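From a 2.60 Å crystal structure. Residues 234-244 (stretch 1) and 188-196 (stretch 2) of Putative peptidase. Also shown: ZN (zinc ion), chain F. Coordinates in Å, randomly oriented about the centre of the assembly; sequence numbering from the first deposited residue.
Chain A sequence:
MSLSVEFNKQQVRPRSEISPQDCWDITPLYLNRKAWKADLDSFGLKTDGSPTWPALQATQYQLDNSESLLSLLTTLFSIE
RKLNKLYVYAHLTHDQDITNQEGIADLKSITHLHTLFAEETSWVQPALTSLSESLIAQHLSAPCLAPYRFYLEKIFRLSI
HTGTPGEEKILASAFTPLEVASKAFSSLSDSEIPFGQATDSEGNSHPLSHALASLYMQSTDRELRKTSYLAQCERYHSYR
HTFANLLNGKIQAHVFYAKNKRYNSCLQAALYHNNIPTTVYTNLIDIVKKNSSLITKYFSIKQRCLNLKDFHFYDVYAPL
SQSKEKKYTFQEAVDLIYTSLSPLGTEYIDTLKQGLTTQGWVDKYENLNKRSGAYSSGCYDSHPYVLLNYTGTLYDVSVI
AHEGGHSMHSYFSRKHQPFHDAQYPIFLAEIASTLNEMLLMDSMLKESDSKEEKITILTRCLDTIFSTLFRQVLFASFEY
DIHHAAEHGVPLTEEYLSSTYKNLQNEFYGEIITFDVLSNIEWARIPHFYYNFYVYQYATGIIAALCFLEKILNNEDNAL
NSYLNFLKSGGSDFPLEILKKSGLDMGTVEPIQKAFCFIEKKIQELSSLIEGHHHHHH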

# COMPACT_ATOMS: atom_id res chain seq x y z
N GLU A 234 -10.02 3.08 27.11
CA GLU A 234 -9.47 3.17 28.46
C GLU A 234 -8.01 2.70 28.50
O GLU A 234 -7.18 3.30 29.20
CB GLU A 234 -10.33 2.39 29.43
CG GLU A 234 -11.49 3.20 29.92
CD GLU A 234 -12.62 2.35 30.49
OE1 GLU A 234 -12.35 1.50 31.37
OE2 GLU A 234 -13.78 2.53 30.06
N ARG A 235 -7.69 1.66 27.74
CA ARG A 235 -6.33 1.17 27.67
C ARG A 235 -5.36 2.30 27.32
O ARG A 235 -4.36 2.48 27.99
CB ARG A 235 -6.18 -0.00 26.67
CG ARG A 235 -4.81 -0.71 26.87
CD ARG A 235 -4.68 -2.09 26.27
NE ARG A 235 -4.14 -1.99 24.93
CZ ARG A 235 -2.92 -2.39 24.59
NH1 ARG A 235 -2.13 -2.95 25.48
NH2 ARG A 235 -2.52 -2.23 23.35
N TYR A 236 -5.68 3.08 26.28
CA TYR A 236 -4.76 4.11 25.84
C TYR A 236 -4.82 5.35 26.70
O TYR A 236 -3.81 6.00 26.99
CB TYR A 236 -4.98 4.41 24.36
CG TYR A 236 -4.46 3.27 23.50
CD1 TYR A 236 -3.17 3.30 22.97
CD2 TYR A 236 -5.25 2.15 23.25
CE1 TYR A 236 -2.68 2.26 22.23
CE2 TYR A 236 -4.78 1.12 22.49
CZ TYR A 236 -3.49 1.16 21.99
OH TYR A 236 -3.02 0.11 21.24
N HIS A 237 -6.02 5.69 27.12
CA HIS A 237 -6.20 6.89 27.90
C HIS A 237 -5.30 6.83 29.12
O HIS A 237 -4.66 7.82 29.49
CB HIS A 237 -7.66 7.01 28.29
CG HIS A 237 -7.92 8.10 29.28
ND1 HIS A 237 -7.80 9.44 28.95
CD2 HIS A 237 -8.25 8.05 30.59
CE1 HIS A 237 -8.07 10.17 30.01
NE2 HIS A 237 -8.33 9.35 31.03
N SER A 238 -5.21 5.67 29.75
CA SER A 238 -4.37 5.59 30.95
C SER A 238 -2.85 5.75 30.71
O SER A 238 -2.11 5.98 31.64
CB SER A 238 -4.71 4.35 31.75
OG SER A 238 -4.70 3.22 30.92
N TYR A 239 -2.38 5.65 29.48
CA TYR A 239 -0.96 5.96 29.21
C TYR A 239 -0.82 7.17 28.26
O TYR A 239 0.17 7.33 27.53
CB TYR A 239 -0.19 4.71 28.73
CG TYR A 239 0.01 3.74 29.86
CD1 TYR A 239 1.08 3.88 30.73
CD2 TYR A 239 -0.91 2.74 30.11
CE1 TYR A 239 1.24 3.02 31.83
CE2 TYR A 239 -0.75 1.88 31.19
CZ TYR A 239 0.33 2.03 32.05
OH TYR A 239 0.49 1.18 33.13
N ARG A 240 -1.83 8.05 28.33
CA ARG A 240 -1.92 9.19 27.43
C ARG A 240 -0.72 10.14 27.47
O ARG A 240 -0.29 10.62 26.43
CB ARG A 240 -3.25 9.92 27.63
CG ARG A 240 -3.42 10.59 28.99
CD ARG A 240 -4.86 11.12 29.18
NE ARG A 240 -5.06 11.74 30.49
CZ ARG A 240 -5.25 11.05 31.62
NH1 ARG A 240 -5.28 9.72 31.60
NH2 ARG A 240 -5.41 11.70 32.77
N HIS A 241 -0.13 10.39 28.64
CA HIS A 241 1.03 11.30 28.69
C HIS A 241 2.24 10.70 28.02
O HIS A 241 3.01 11.40 27.34
CB HIS A 241 1.34 11.69 30.12
CG HIS A 241 0.15 12.27 30.83
ND1 HIS A 241 -0.65 11.51 31.67
CD2 HIS A 241 -0.41 13.50 30.75
CE1 HIS A 241 -1.65 12.27 32.10
NE2 HIS A 241 -1.52 13.47 31.56
N THR A 242 2.39 9.39 28.17
CA THR A 242 3.52 8.67 27.63
C THR A 242 3.41 8.55 26.11
O THR A 242 4.36 8.77 25.36
CB THR A 242 3.63 7.31 28.29
OG1 THR A 242 4.00 7.51 29.67
CG2 THR A 242 4.66 6.40 27.56
N PHE A 243 2.23 8.22 25.64
CA PHE A 243 2.05 8.20 24.22
C PHE A 243 2.24 9.59 23.60
O PHE A 243 2.81 9.70 22.53
CB PHE A 243 0.69 7.65 23.90
CG PHE A 243 0.60 6.18 24.02
CD1 PHE A 243 1.38 5.37 23.20
CD2 PHE A 243 -0.29 5.58 24.91
CE1 PHE A 243 1.28 3.97 23.28
CE2 PHE A 243 -0.41 4.20 24.99
CZ PHE A 243 0.38 3.39 24.18
N ALA A 244 1.80 10.64 24.29
CA ALA A 244 2.07 12.02 23.82
C ALA A 244 3.55 12.27 23.77
O ALA A 244 4.05 12.81 22.79
CB ALA A 244 1.41 13.05 24.70
ZN ZN F . -2.90 15.67 31.50
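Stretch 2 188-196: LSDSEIPFG

Stretch 1 opens in a helix that begins earlier in the chain, passes through a type I turn from His-237 to Arg-240, and is helical again from Arg-240 onward, with Tyr-239 at the N-cap position. Stretch 2 starts as the end of a helix, 188-192, which closes with a wider pi-type turn: Ile-193 N bonds to Leu-188 O at 3.1 Å. Ile-193 then leaves helical geometry, and 193-196 run on extended. The N-to-C directions of helices 188-192 and 240-244 differ by 127°, and their axes come no closer than 12.9 Å. The closest CA atoms across the stretches are those of Arg-235 and Phe-195, 6.6 Å apart.

Arg-235 is the centre of the contact. Its CB points toward stretch 2, and its guanidinium lies flat on the Phe-195 ring, with centres 3.6 Å apart and planes at 15°. Arg-235 NH1 gives a weak hydrogen bond to Ile-193 O at 2.6 Å. Arg-235 NH2 and Ser-189 O are modelled too close, so nothing rests on that pair. Tyr-236 OH and Ser-189 OG share a hydrogen bond of 2.8 Å.

Apolar side chains add to the contact. Ile-193 CD1 sits 3.4 Å from Tyr-239 CD2 and 3.7 Å from Phe-243 CE2, so it touches both rings. Leu-188 CD1 packs 3.7 Å from Thr-242 CG2, and Leu-188 CB lies 4.2 Å from Phe-243 CZ.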

# COMPACT_ATOMS: atom_id res chain seq x y z
N LEU A 188 4.78 -0.94 24.40
CA LEU A 188 3.61 -0.55 25.21
C LEU A 188 2.31 -0.96 24.57
O LEU A 188 1.44 -1.58 25.20
CB LEU A 188 3.56 0.95 25.44
CG LEU A 188 4.59 1.48 26.40
CD1 LEU A 188 4.68 2.97 26.20
CD2 LEU A 188 4.23 1.16 27.81
N SER A 189 2.18 -0.60 23.30
CA SER A 189 0.93 -0.77 22.60
C SER A 189 0.63 -2.24 22.36
O SER A 189 -0.47 -2.69 22.62
CB SER A 189 0.98 -0.05 21.28
OG SER A 189 -0.31 -0.08 20.74
N ASP A 190 1.62 -2.98 21.89
CA ASP A 190 1.40 -4.36 21.50
C ASP A 190 1.59 -5.38 22.61
O ASP A 190 1.00 -6.45 22.54
CB ASP A 190 2.28 -4.70 20.30
CG ASP A 190 2.00 -3.80 19.11
OD1 ASP A 190 0.88 -3.22 19.05
OD2 ASP A 190 2.89 -3.63 18.26
N SER A 191 2.38 -5.05 23.63
CA SER A 191 2.78 -6.08 24.61
C SER A 191 2.46 -5.80 26.06
O SER A 191 1.91 -6.66 26.72
CB SER A 191 4.28 -6.42 24.52
OG SER A 191 4.62 -6.89 23.22
N GLU A 192 2.83 -4.63 26.56
CA GLU A 192 2.91 -4.46 28.01
C GLU A 192 1.71 -3.81 28.66
O GLU A 192 1.32 -4.19 29.76
CB GLU A 192 4.22 -3.76 28.39
CG GLU A 192 5.37 -4.53 27.79
CD GLU A 192 6.70 -4.25 28.44
OE1 GLU A 192 7.11 -3.07 28.43
OE2 GLU A 192 7.35 -5.22 28.91
N ILE A 193 1.10 -2.85 27.99
CA ILE A 193 -0.10 -2.30 28.59
C ILE A 193 -1.11 -3.43 28.61
O ILE A 193 -1.26 -4.14 27.64
CB ILE A 193 -0.60 -1.08 27.82
CG1 ILE A 193 0.51 -0.01 27.81
CG2 ILE A 193 -1.88 -0.56 28.45
CD1 ILE A 193 0.09 1.32 27.20
N PRO A 194 -1.78 -3.64 29.75
CA PRO A 194 -2.72 -4.76 29.78
C PRO A 194 -4.04 -4.46 29.05
O PRO A 194 -4.56 -3.34 29.11
CB PRO A 194 -2.99 -4.97 31.27
CG PRO A 194 -2.14 -3.92 32.02
CD PRO A 194 -1.73 -2.90 31.01
N PHE A 195 -4.56 -5.47 28.37
CA PHE A 195 -5.86 -5.37 27.76
C PHE A 195 -6.94 -5.61 28.78
O PHE A 195 -6.68 -6.16 29.85
CB PHE A 195 -5.97 -6.38 26.63
CG PHE A 195 -5.19 -6.01 25.42
CD1 PHE A 195 -5.74 -5.17 24.47
CD2 PHE A 195 -3.91 -6.50 25.23
CE1 PHE A 195 -5.01 -4.82 23.34
CE2 PHE A 195 -3.18 -6.16 24.10
CZ PHE A 195 -3.73 -5.32 23.14
N GLY A 196 -8.16 -5.17 28.47
CA GLY A 196 -9.29 -5.35 29.37
C GLY A 196 -10.26 -6.38 28.81
O GLY A 196 -9.85 -7.28 28.07
O HOH W 1 -4.98 15.31 32.52
O HOH W 2 -0.60 16.09 31.95
O HOH W 3 -2.79 16.52 29.35